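Long-range contact in uncharacterized protein (Borrelia turicatae, PDB 5VJ4), which is of unknown function but is a putative surface protein of a relapsing fever spirochete, probably a lipoprotein and possibly lipid-binding: residues L182-I196 and F210-F224. Numbering follows the deposited sequence.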
ATOM      1  N   LEU A 182      -9.236   4.526 -16.584  1.00 51.94           N
ATOM      2  CA  LEU A 182      -9.649   5.744 -15.913  1.00 61.91           C
ATOM      3  C   LEU A 182     -10.670   5.480 -14.810  1.00 62.90           C
ATOM      4  O   LEU A 182     -10.524   5.995 -13.700  1.00 69.32           O
ATOM      5  CB  LEU A 182     -10.141   6.779 -16.911  1.00 63.44           C
ATOM      6  CG  LEU A 182      -9.061   7.298 -17.870  1.00 68.52           C
ATOM      7  CD1 LEU A 182      -9.704   8.279 -18.824  1.00 86.62           C
ATOM      8  CD2 LEU A 182      -7.879   7.968 -17.169  1.00 62.91           C
ATOM      9  N   GLN A 183     -11.673   4.653 -15.104  1.00 65.68           N
ATOM     10  CA  GLN A 183     -12.665   4.282 -14.105  1.00 58.59           C
ATOM     11  C   GLN A 183     -11.976   3.710 -12.859  1.00 67.79           C
ATOM     12  O   GLN A 183     -12.291   4.138 -11.740  1.00 55.06           O
ATOM     13  CB  GLN A 183     -13.656   3.284 -14.667  1.00 68.31           C
ATOM     14  CG  GLN A 183     -14.606   3.872 -15.689  1.00 88.66           C
ATOM     15  CD  GLN A 183     -15.457   2.816 -16.363  1.00 89.39           C
ATOM     16  OE1 GLN A 183     -15.029   1.669 -16.535  1.00 90.74           O
ATOM     17  NE2 GLN A 183     -16.663   3.200 -16.768  1.00 80.06           N
ATOM     18  N   ASN A 184     -11.019   2.788 -13.046  1.00 43.24           N
ATOM     19  CA  ASN A 184     -10.297   2.243 -11.906  1.00 58.87           C
ATOM     20  C   ASN A 184      -9.635   3.314 -11.057  1.00 70.88           C
ATOM     21  O   ASN A 184      -9.761   3.301  -9.831  1.00 62.77           O
ATOM     22  CB  ASN A 184      -9.305   1.186 -12.344  1.00 73.08           C
ATOM     23  CG  ASN A 184      -9.986   0.037 -13.049  1.00 77.14           C
ATOM     24  OD1 ASN A 184     -11.202   0.047 -13.233  1.00 79.35           O
ATOM     25  ND2 ASN A 184      -9.214  -0.964 -13.436  1.00 91.70           N
HETATM   26  N   MSE A 185      -8.972   4.264 -11.711  1.00 58.51           N
HETATM   27  CA  MSE A 185      -8.403   5.357 -10.967  1.00 58.17           C
HETATM   28  C   MSE A 185      -9.528   6.126 -10.312  1.00 61.07           C
HETATM   29  O   MSE A 185      -9.453   6.441  -9.116  1.00 54.40           O
HETATM   30  CB  MSE A 185      -7.523   6.247 -11.815  1.00 50.46           C
HETATM   31  CG  MSE A 185      -6.564   7.086 -10.949  1.00 61.27           C
HETATM   32 SE   MSE A 185      -5.336   6.029  -9.800  1.00 69.52          SE
HETATM   33  CE  MSE A 185      -4.217   5.303 -11.265  1.00 71.82           C
ATOM     34  N   CYS A 186     -10.590   6.394 -11.067  1.00 52.42           N
ATOM     35  CA  CYS A 186     -11.753   7.084 -10.516  1.00 55.30           C
ATOM     36  C   CYS A 186     -12.143   6.433  -9.186  1.00 56.75           C
ATOM     37  O   CYS A 186     -12.216   7.133  -8.167  1.00 63.14           O
ATOM     38  CB  CYS A 186     -12.904   7.122 -11.519  1.00 63.91           C
ATOM     39  SG  CYS A 186     -14.319   8.122 -11.029  1.00 88.69           S
ATOM     40  N   LYS A 187     -12.294   5.104  -9.174  1.00 47.39           N
ATOM     41  CA  LYS A 187     -12.669   4.383  -7.951  1.00 50.58           C
ATOM     42  C   LYS A 187     -11.665   4.575  -6.794  1.00 57.93           C
ATOM     43  O   LYS A 187     -12.056   4.902  -5.659  1.00 56.41           O
ATOM     44  CB  LYS A 187     -12.927   2.904  -8.245  1.00 66.39           C
ATOM     45  CG  LYS A 187     -14.176   2.716  -9.079  1.00 76.74           C
ATOM     46  CD  LYS A 187     -14.300   1.349  -9.736  1.00 98.82           C
ATOM     47  CE  LYS A 187     -15.401   1.403 -10.796  1.00123.07           C
ATOM     48  NZ  LYS A 187     -15.878   0.070 -11.250  1.00144.20           N
ATOM     49  N   ARG A 188     -10.377   4.423  -7.086  1.00 48.94           N
ATOM     50  CA  ARG A 188      -9.360   4.648  -6.054  1.00 49.48           C
ATOM     51  C   ARG A 188      -9.541   6.031  -5.429  1.00 48.67           C
ATOM     52  O   ARG A 188      -9.566   6.169  -4.204  1.00 45.09           O
ATOM     53  CB  ARG A 188      -7.942   4.469  -6.601  1.00 47.06           C
ATOM     54  CG  ARG A 188      -7.725   3.165  -7.329  1.00 45.15           C
ATOM     55  CD  ARG A 188      -6.274   2.732  -7.360  1.00 61.44           C
ATOM     56  NE  ARG A 188      -6.096   1.557  -8.205  1.00 72.47           N
ATOM     57  CZ  ARG A 188      -6.080   1.574  -9.537  1.00 63.69           C
ATOM     58  NH1 ARG A 188      -6.224   2.720 -10.222  1.00 54.59           N
ATOM     59  NH2 ARG A 188      -5.927   0.429 -10.183  1.00 66.49           N
ATOM     60  N   TYR A 189      -9.738   7.038  -6.275  1.00 44.83           N
ATOM     61  CA  TYR A 189      -9.908   8.378  -5.779  1.00 54.70           C
ATOM     62  C   TYR A 189     -11.159   8.485  -4.888  1.00 65.84           C
ATOM     63  O   TYR A 189     -11.080   9.092  -3.787  1.00 55.20           O
ATOM     64  CB  TYR A 189      -9.939   9.378  -6.912  1.00 56.57           C
ATOM     65  CG  TYR A 189      -8.644   9.612  -7.678  1.00 53.89           C
ATOM     66  CD1 TYR A 189      -7.407   9.177  -7.205  1.00 68.76           C
ATOM     67  CD2 TYR A 189      -8.670  10.328  -8.877  1.00 52.99           C
ATOM     68  CE1 TYR A 189      -6.238   9.428  -7.927  1.00 59.02           C
ATOM     69  CE2 TYR A 189      -7.515  10.605  -9.571  1.00 55.89           C
ATOM     70  CZ  TYR A 189      -6.304  10.147  -9.104  1.00 57.93           C
ATOM     71  OH  TYR A 189      -5.186  10.430  -9.851  1.00 74.18           O
ATOM     72  N   ASP A 190     -12.270   7.865  -5.330  1.00 46.42           N
ATOM     73  CA  ASP A 190     -13.488   7.743  -4.493  1.00 47.15           C
ATOM     74  C   ASP A 190     -13.132   7.255  -3.098  1.00 47.10           C
ATOM     75  O   ASP A 190     -13.433   7.923  -2.091  1.00 55.09           O
ATOM     76  CB  ASP A 190     -14.518   6.793  -5.112  1.00 54.25           C
ATOM     77  CG  ASP A 190     -15.370   7.457  -6.198  1.00 75.04           C
ATOM     78  OD1 ASP A 190     -15.404   8.706  -6.265  1.00 57.08           O
ATOM     79  OD2 ASP A 190     -16.007   6.718  -6.991  1.00 99.01           O
ATOM     80  N   GLY A 191     -12.413   6.139  -3.050  1.00 39.14           N
ATOM     81  CA  GLY A 191     -12.019   5.543  -1.785  1.00 35.65           C
ATOM     82  C   GLY A 191     -11.323   6.536  -0.912  1.00 39.49           C
ATOM     83  O   GLY A 191     -11.664   6.684   0.261  1.00 55.40           O
ATOM     84  N   LEU A 192     -10.364   7.251  -1.498  1.00 49.69           N
ATOM     85  CA  LEU A 192      -9.535   8.163  -0.717  1.00 47.91           C
ATOM     86  C   LEU A 192     -10.386   9.294  -0.171  1.00 55.76           C
ATOM     87  O   LEU A 192     -10.266   9.657   1.008  1.00 50.37           O
ATOM     88  CB  LEU A 192      -8.376   8.676  -1.544  1.00 44.32           C
ATOM     89  CG  LEU A 192      -7.279   7.644  -1.848  1.00 42.24           C
ATOM     90  CD1 LEU A 192      -6.510   8.101  -3.056  1.00 57.60           C
ATOM     91  CD2 LEU A 192      -6.340   7.456  -0.697  1.00 35.75           C
ATOM     92  N   VAL A 193     -11.287   9.798  -1.011  1.00 48.60           N
ATOM     93  CA  VAL A 193     -12.212  10.826  -0.579  1.00 50.42           C
ATOM     94  C   VAL A 193     -13.086  10.310   0.550  1.00 64.27           C
ATOM     95  O   VAL A 193     -13.144  10.951   1.622  1.00 48.99           O
ATOM     96  CB  VAL A 193     -13.036  11.388  -1.738  1.00 52.62           C
ATOM     97  CG1 VAL A 193     -13.998  12.479  -1.243  1.00 49.21           C
ATOM     98  CG2 VAL A 193     -12.096  11.952  -2.788  1.00 43.21           C
ATOM     99  N   LYS A 194     -13.715   9.147   0.346  1.00 48.05           N
ATOM    100  CA  LYS A 194     -14.549   8.569   1.415  1.00 39.18           C
ATOM    101  C   LYS A 194     -13.747   8.404   2.704  1.00 48.15           C
ATOM    102  O   LYS A 194     -14.282   8.637   3.785  1.00 62.51           O
ATOM    103  CB  LYS A 194     -15.237   7.289   0.980  1.00 41.66           C
ATOM    104  CG  LYS A 194     -16.294   7.522  -0.112  1.00 46.05           C
ATOM    105  CD  LYS A 194     -16.317   6.397  -1.135  1.00 57.73           C
ATOM    106  CE  LYS A 194     -17.721   6.050  -1.631  1.00 88.32           C
ATOM    107  NZ  LYS A 194     -18.403   7.095  -2.444  1.00 74.14           N
ATOM    108  N   GLY A 195     -12.459   8.080   2.596  1.00 45.93           N
ATOM    109  CA  GLY A 195     -11.558   8.062   3.767  1.00 38.45           C
ATOM    110  C   GLY A 195     -11.508   9.380   4.519  1.00 38.84           C
ATOM    111  O   GLY A 195     -11.583   9.434   5.756  1.00 38.35           O
ATOM    112  N   ILE A 196     -11.411  10.468   3.775  1.00 43.10           N
ATOM    113  CA  ILE A 196     -11.433  11.789   4.404  1.00 51.84           C
ATOM    114  C   ILE A 196     -12.793  11.948   5.055  1.00 60.03           C
ATOM    115  O   ILE A 196     -12.871  12.330   6.235  1.00 57.22           O
ATOM    116  CB  ILE A 196     -11.154  12.914   3.396  1.00 54.90           C
ATOM    117  CG1 ILE A 196      -9.837  12.620   2.683  1.00 49.58           C
ATOM    118  CG2 ILE A 196     -11.147  14.269   4.087  1.00 45.38           C
ATOM    119  CD1 ILE A 196      -9.509  13.512   1.519  1.00 74.73           C
ATOM    120  N   PHE A 210     -11.360  18.915   6.627  1.00 51.12           N
ATOM    121  CA  PHE A 210     -12.172  18.227   5.637  1.00 45.59           C
ATOM    122  C   PHE A 210     -12.242  19.062   4.357  1.00 49.37           C
ATOM    123  O   PHE A 210     -12.018  18.555   3.258  1.00 49.55           O
ATOM    124  CB  PHE A 210     -13.581  17.886   6.145  1.00 36.27           C
ATOM    125  CG  PHE A 210     -14.468  17.376   5.062  1.00 37.28           C
ATOM    126  CD1 PHE A 210     -15.085  18.265   4.164  1.00 33.84           C
ATOM    127  CD2 PHE A 210     -14.660  15.993   4.886  1.00 38.91           C
ATOM    128  CE1 PHE A 210     -15.880  17.778   3.123  1.00 49.75           C
ATOM    129  CE2 PHE A 210     -15.462  15.500   3.833  1.00 43.63           C
ATOM    130  CZ  PHE A 210     -16.074  16.395   2.950  1.00 47.42           C
ATOM    131  N   ALA A 211     -12.547  20.346   4.497  1.00 54.91           N
ATOM    132  CA  ALA A 211     -12.681  21.196   3.304  1.00 59.12           C
ATOM    133  C   ALA A 211     -11.350  21.429   2.620  1.00 52.65           C
ATOM    134  O   ALA A 211     -11.300  21.542   1.407  1.00 62.13           O
ATOM    135  CB  ALA A 211     -13.336  22.515   3.651  1.00 54.61           C
ATOM    136  N   GLN A 212     -10.283  21.479   3.416  1.00 60.17           N
ATOM    137  CA  GLN A 212      -8.916  21.720   2.938  1.00 51.97           C
ATOM    138  C   GLN A 212      -8.450  20.558   2.098  1.00 61.94           C
ATOM    139  O   GLN A 212      -7.876  20.770   1.032  1.00 69.64           O
ATOM    140  CB  GLN A 212      -7.987  21.857   4.147  1.00 58.29           C
ATOM    141  CG  GLN A 212      -6.633  22.484   3.917  1.00 67.40           C
ATOM    142  CD  GLN A 212      -5.840  22.563   5.210  1.00 82.43           C
ATOM    143  OE1 GLN A 212      -5.318  21.544   5.710  1.00 92.73           O
ATOM    144  NE2 GLN A 212      -5.742  23.779   5.769  1.00 78.54           N
ATOM    145  N   ALA A 213      -8.749  19.347   2.588  1.00 46.16           N
ATOM    146  CA  ALA A 213      -8.229  18.109   2.057  1.00 48.53           C
ATOM    147  C   ALA A 213      -9.014  17.553   0.894  1.00 54.97           C
ATOM    148  O   ALA A 213      -8.466  16.888   0.004  1.00 56.82           O
ATOM    149  CB  ALA A 213      -8.149  17.070   3.160  1.00 43.02           C
ATOM    150  N   VAL A 214     -10.306  17.806   0.905  1.00 52.67           N
ATOM    151  CA  VAL A 214     -11.165  17.203  -0.086  1.00 53.76           C
ATOM    152  C   VAL A 214     -10.957  17.842  -1.472  1.00 56.87           C
ATOM    153  O   VAL A 214     -11.159  17.194  -2.488  1.00 56.54           O
ATOM    154  CB  VAL A 214     -12.629  17.214   0.409  1.00 61.60           C
ATOM    155  CG1 VAL A 214     -13.338  18.537   0.119  1.00 72.10           C
ATOM    156  CG2 VAL A 214     -13.381  16.055  -0.170  1.00 62.87           C
ATOM    157  N   VAL A 215     -10.543  19.104  -1.518  1.00 60.38           N
ATOM    158  CA  VAL A 215     -10.351  19.753  -2.816  1.00 68.51           C
ATOM    159  C   VAL A 215      -9.026  19.387  -3.481  1.00 64.85           C
ATOM    160  O   VAL A 215      -8.846  19.677  -4.654  1.00 70.47           O
ATOM    161  CB  VAL A 215     -10.515  21.283  -2.795  1.00 58.47           C
ATOM    162  CG1 VAL A 215     -11.984  21.674  -2.594  1.00 84.71           C
ATOM    163  CG2 VAL A 215      -9.586  21.903  -1.774  1.00 50.71           C
ATOM    164  N   TYR A 216      -8.119  18.755  -2.740  1.00 44.96           N
ATOM    165  CA  TYR A 216      -6.917  18.195  -3.320  1.00 37.32           C
ATOM    166  C   TYR A 216      -7.219  17.313  -4.536  1.00 54.47           C
ATOM    167  O   TYR A 216      -6.333  17.087  -5.376  1.00 71.02           O
ATOM    168  CB  TYR A 216      -6.114  17.363  -2.305  1.00 37.02           C
ATOM    169  CG  TYR A 216      -5.501  18.112  -1.131  1.00 49.19           C
ATOM    170  CD1 TYR A 216      -5.153  19.465  -1.220  1.00 44.24           C
ATOM    171  CD2 TYR A 216      -5.224  17.450   0.065  1.00 51.73           C
ATOM    172  CE1 TYR A 216      -4.563  20.125  -0.152  1.00 46.96           C
ATOM    173  CE2 TYR A 216      -4.646  18.113   1.150  1.00 49.97           C
ATOM    174  CZ  TYR A 216      -4.333  19.445   1.038  1.00 48.20           C
ATOM    175  OH  TYR A 216      -3.784  20.098   2.101  1.00 62.30           O
ATOM    176  N   TYR A 217      -8.458  16.820  -4.628  1.00 47.93           N
ATOM    177  CA  TYR A 217      -8.782  15.779  -5.604  1.00 49.39           C
ATOM    178  C   TYR A 217      -9.340  16.350  -6.900  1.00 48.78           C
ATOM    179  O   TYR A 217      -9.344  15.669  -7.917  1.00 58.29           O
ATOM    180  CB  TYR A 217      -9.672  14.667  -4.975  1.00 49.12           C
ATOM    181  CG  TYR A 217      -8.849  13.707  -4.117  1.00 49.27           C
ATOM    182  CD1 TYR A 217      -8.634  13.967  -2.768  1.00 45.26           C
ATOM    183  CD2 TYR A 217      -8.238  12.568  -4.669  1.00 47.72           C
ATOM    184  CE1 TYR A 217      -7.845  13.121  -1.983  1.00 46.20           C
ATOM    185  CE2 TYR A 217      -7.433  11.720  -3.894  1.00 47.73           C
ATOM    186  CZ  TYR A 217      -7.238  12.002  -2.550  1.00 54.19           C
ATOM    187  OH  TYR A 217      -6.457  11.173  -1.759  1.00 55.62           O
ATOM    188  N   ALA A 218      -9.801  17.601  -6.868  1.00 52.45           N
ATOM    189  CA  ALA A 218     -10.366  18.234  -8.057  1.00 49.85           C
ATOM    190  C   ALA A 218      -9.371  18.255  -9.239  1.00 68.89           C
ATOM    191  O   ALA A 218      -9.700  17.707 -10.309  1.00 63.84           O
ATOM    192  CB  ALA A 218     -10.891  19.602  -7.731  1.00 48.49           C
ATOM    193  N   PRO A 219      -8.136  18.809  -9.038  1.00 50.73           N
ATOM    194  CA  PRO A 219      -7.115  18.687 -10.056  1.00 47.97           C
ATOM    195  C   PRO A 219      -6.938  17.261 -10.569  1.00 64.05           C
ATOM    196  O   PRO A 219      -6.737  17.064 -11.781  1.00 65.67           O
ATOM    197  CB  PRO A 219      -5.850  19.061  -9.304  1.00 46.92           C
ATOM    198  CG  PRO A 219      -6.295  20.038  -8.301  1.00 47.67           C
ATOM    199  CD  PRO A 219      -7.584  19.473  -7.842  1.00 47.64           C
ATOM    200  N   ARG A 220      -7.011  16.291  -9.649  1.00 48.67           N
ATOM    201  CA  ARG A 220      -6.682  14.926  -9.972  1.00 54.88           C
ATOM    202  C   ARG A 220      -7.705  14.329 -10.929  1.00 51.86           C
ATOM    203  O   ARG A 220      -7.339  13.541 -11.811  1.00 77.87           O
ATOM    204  CB  ARG A 220      -6.457  14.088  -8.710  1.00 59.23           C
ATOM    205  CG  ARG A 220      -5.407  14.687  -7.777  1.00 58.78           C
ATOM    206  CD  ARG A 220      -5.296  13.938  -6.446  1.00 49.57           C
ATOM    207  NE  ARG A 220      -4.141  14.367  -5.677  1.00 40.92           N
ATOM    208  CZ  ARG A 220      -4.099  14.467  -4.350  1.00 68.52           C
ATOM    209  NH1 ARG A 220      -5.156  14.180  -3.620  1.00 57.26           N
ATOM    210  NH2 ARG A 220      -2.992  14.892  -3.737  1.00 72.12           N
ATOM    211  N   PHE A 221      -8.963  14.748 -10.789  1.00 60.42           N
ATOM    212  CA  PHE A 221     -10.023  14.329 -11.709  1.00 56.19           C
ATOM    213  C   PHE A 221      -9.915  15.113 -13.006  1.00 60.55           C
ATOM    214  O   PHE A 221      -9.907  14.518 -14.085  1.00 71.28           O
ATOM    215  CB  PHE A 221     -11.394  14.540 -11.096  1.00 45.32           C
ATOM    216  CG  PHE A 221     -11.807  13.464 -10.138  1.00 48.80           C
ATOM    217  CD1 PHE A 221     -12.043  12.182 -10.573  1.00 56.44           C
ATOM    218  CD2 PHE A 221     -12.019  13.757  -8.797  1.00 58.81           C
ATOM    219  CE1 PHE A 221     -12.447  11.187  -9.685  1.00 58.46           C
ATOM    220  CE2 PHE A 221     -12.421  12.773  -7.899  1.00 60.24           C
ATOM    221  CZ  PHE A 221     -12.632  11.483  -8.345  1.00 47.14           C
ATOM    222  N   ARG A 222      -9.806  16.441 -12.896  1.00 46.54           N
ATOM    223  CA  ARG A 222      -9.646  17.302 -14.067  1.00 58.59           C
ATOM    224  C   ARG A 222      -8.586  16.812 -15.039  1.00 63.02           C
ATOM    225  O   ARG A 222      -8.774  16.891 -16.260  1.00 91.22           O
ATOM    226  CB  ARG A 222      -9.314  18.718 -13.659  1.00 60.14           C
ATOM    227  CG  ARG A 222     -10.481  19.655 -13.796  1.00 69.13           C
ATOM    228  CD  ARG A 222      -9.951  21.060 -13.711  1.00 77.29           C
ATOM    229  NE  ARG A 222      -9.676  21.455 -12.333  1.00 74.76           N
ATOM    230  CZ  ARG A 222     -10.597  21.858 -11.459  1.00 83.80           C
ATOM    231  NH1 ARG A 222     -11.908  21.911 -11.798  1.00 60.43           N
ATOM    232  NH2 ARG A 222     -10.192  22.217 -10.240  1.00 75.36           N
ATOM    233  N   LYS A 223      -7.512  16.255 -14.480  1.00 53.71           N
ATOM    234  CA  LYS A 223      -6.351  15.807 -15.223  1.00 57.01           C
ATOM    235  C   LYS A 223      -6.699  14.779 -16.315  1.00 69.82           C
ATOM    236  O   LYS A 223      -5.956  14.616 -17.280  1.00 75.86           O
ATOM    237  CB  LYS A 223      -5.284  15.283 -14.241  1.00 49.01           C
ATOM    238  CG  LYS A 223      -3.870  15.102 -14.786  1.00 56.49           C
ATOM    239  CD  LYS A 223      -3.246  16.431 -15.196  1.00100.09           C
ATOM    240  CE  LYS A 223      -1.727  16.385 -15.231  1.00 75.72           C
ATOM    241  NZ  LYS A 223      -1.140  15.264 -15.989  1.00 62.66           N
ATOM    242  N   PHE A 224      -7.848  14.126 -16.198  1.00 57.70           N
ATOM    243  CA  PHE A 224      -8.225  13.113 -17.184  1.00 66.97           C
ATOM    244  C   PHE A 224      -8.298  13.684 -18.588  1.00 61.05           C
ATOM    245  O   PHE A 224      -7.764  13.093 -19.535  1.00 61.70           O
ATOM    246  CB  PHE A 224      -9.551  12.456 -16.800  1.00 51.09           C
ATOM    247  CG  PHE A 224      -9.452  11.541 -15.625  1.00 57.79           C
ATOM    248  CD1 PHE A 224      -8.394  11.643 -14.713  1.00 67.72           C
ATOM    249  CD2 PHE A 224     -10.432  10.596 -15.400  1.00 57.13           C
ATOM    250  CE1 PHE A 224      -8.308  10.807 -13.614  1.00 55.00           C
ATOM    251  CE2 PHE A 224     -10.358   9.762 -14.295  1.00 59.01           C
ATOM    252  CZ  PHE A 224      -9.302   9.879 -13.402  1.00 54.17           C
TER
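Tyr-189 of helix 182-196 joins Tyr-217 and Phe-221 in an aromatic cluster. Its partners lie on two short consecutive helices, 210-214 and 218-222, both nearly antiparallel to 182-196, with Tyr-217 between them. With CG beside its backbone N (chi1 -69°), the Tyr-189 ring presents an edge to the face of Phe-221, centroids 5.5 Å apart and planes at 89°, a T-shaped pair. Tyr-217 directs its edge at the face of Tyr-189, offset and at 64°.

The Tyr-217 ring is sandwiched: Val-193 CG2 covers one apolar face, which suits a methyl, 4.2 Å from the centroid, and Arg-220 NH1 lies over the other. Arg-220 NE and NH2 form salt bridges with Asp-245 and Asp-283. Leu-192 CB and CD1 meet Tyr-217 OH, which bonds weakly to Asp-283.

At one end Phe-224 is a knob among Leu-182, Met-185, Cys-186 and Tyr-189, with Leu-182 CD2 over its ring centre. Cys-186 SG lies at the edge of Phe-221, 3.8 Å from CE1. At the other end branched Ile-196 divides its contacts, CG2 meeting Phe-210 CD2 at 4.0 Å and CD1 reaching Ala-213 and Tyr-217.

No hydrogen bond crosses; buried apolar packing joins helix 176-201 to the next two helices, with helix 263-301 touching Leu-192.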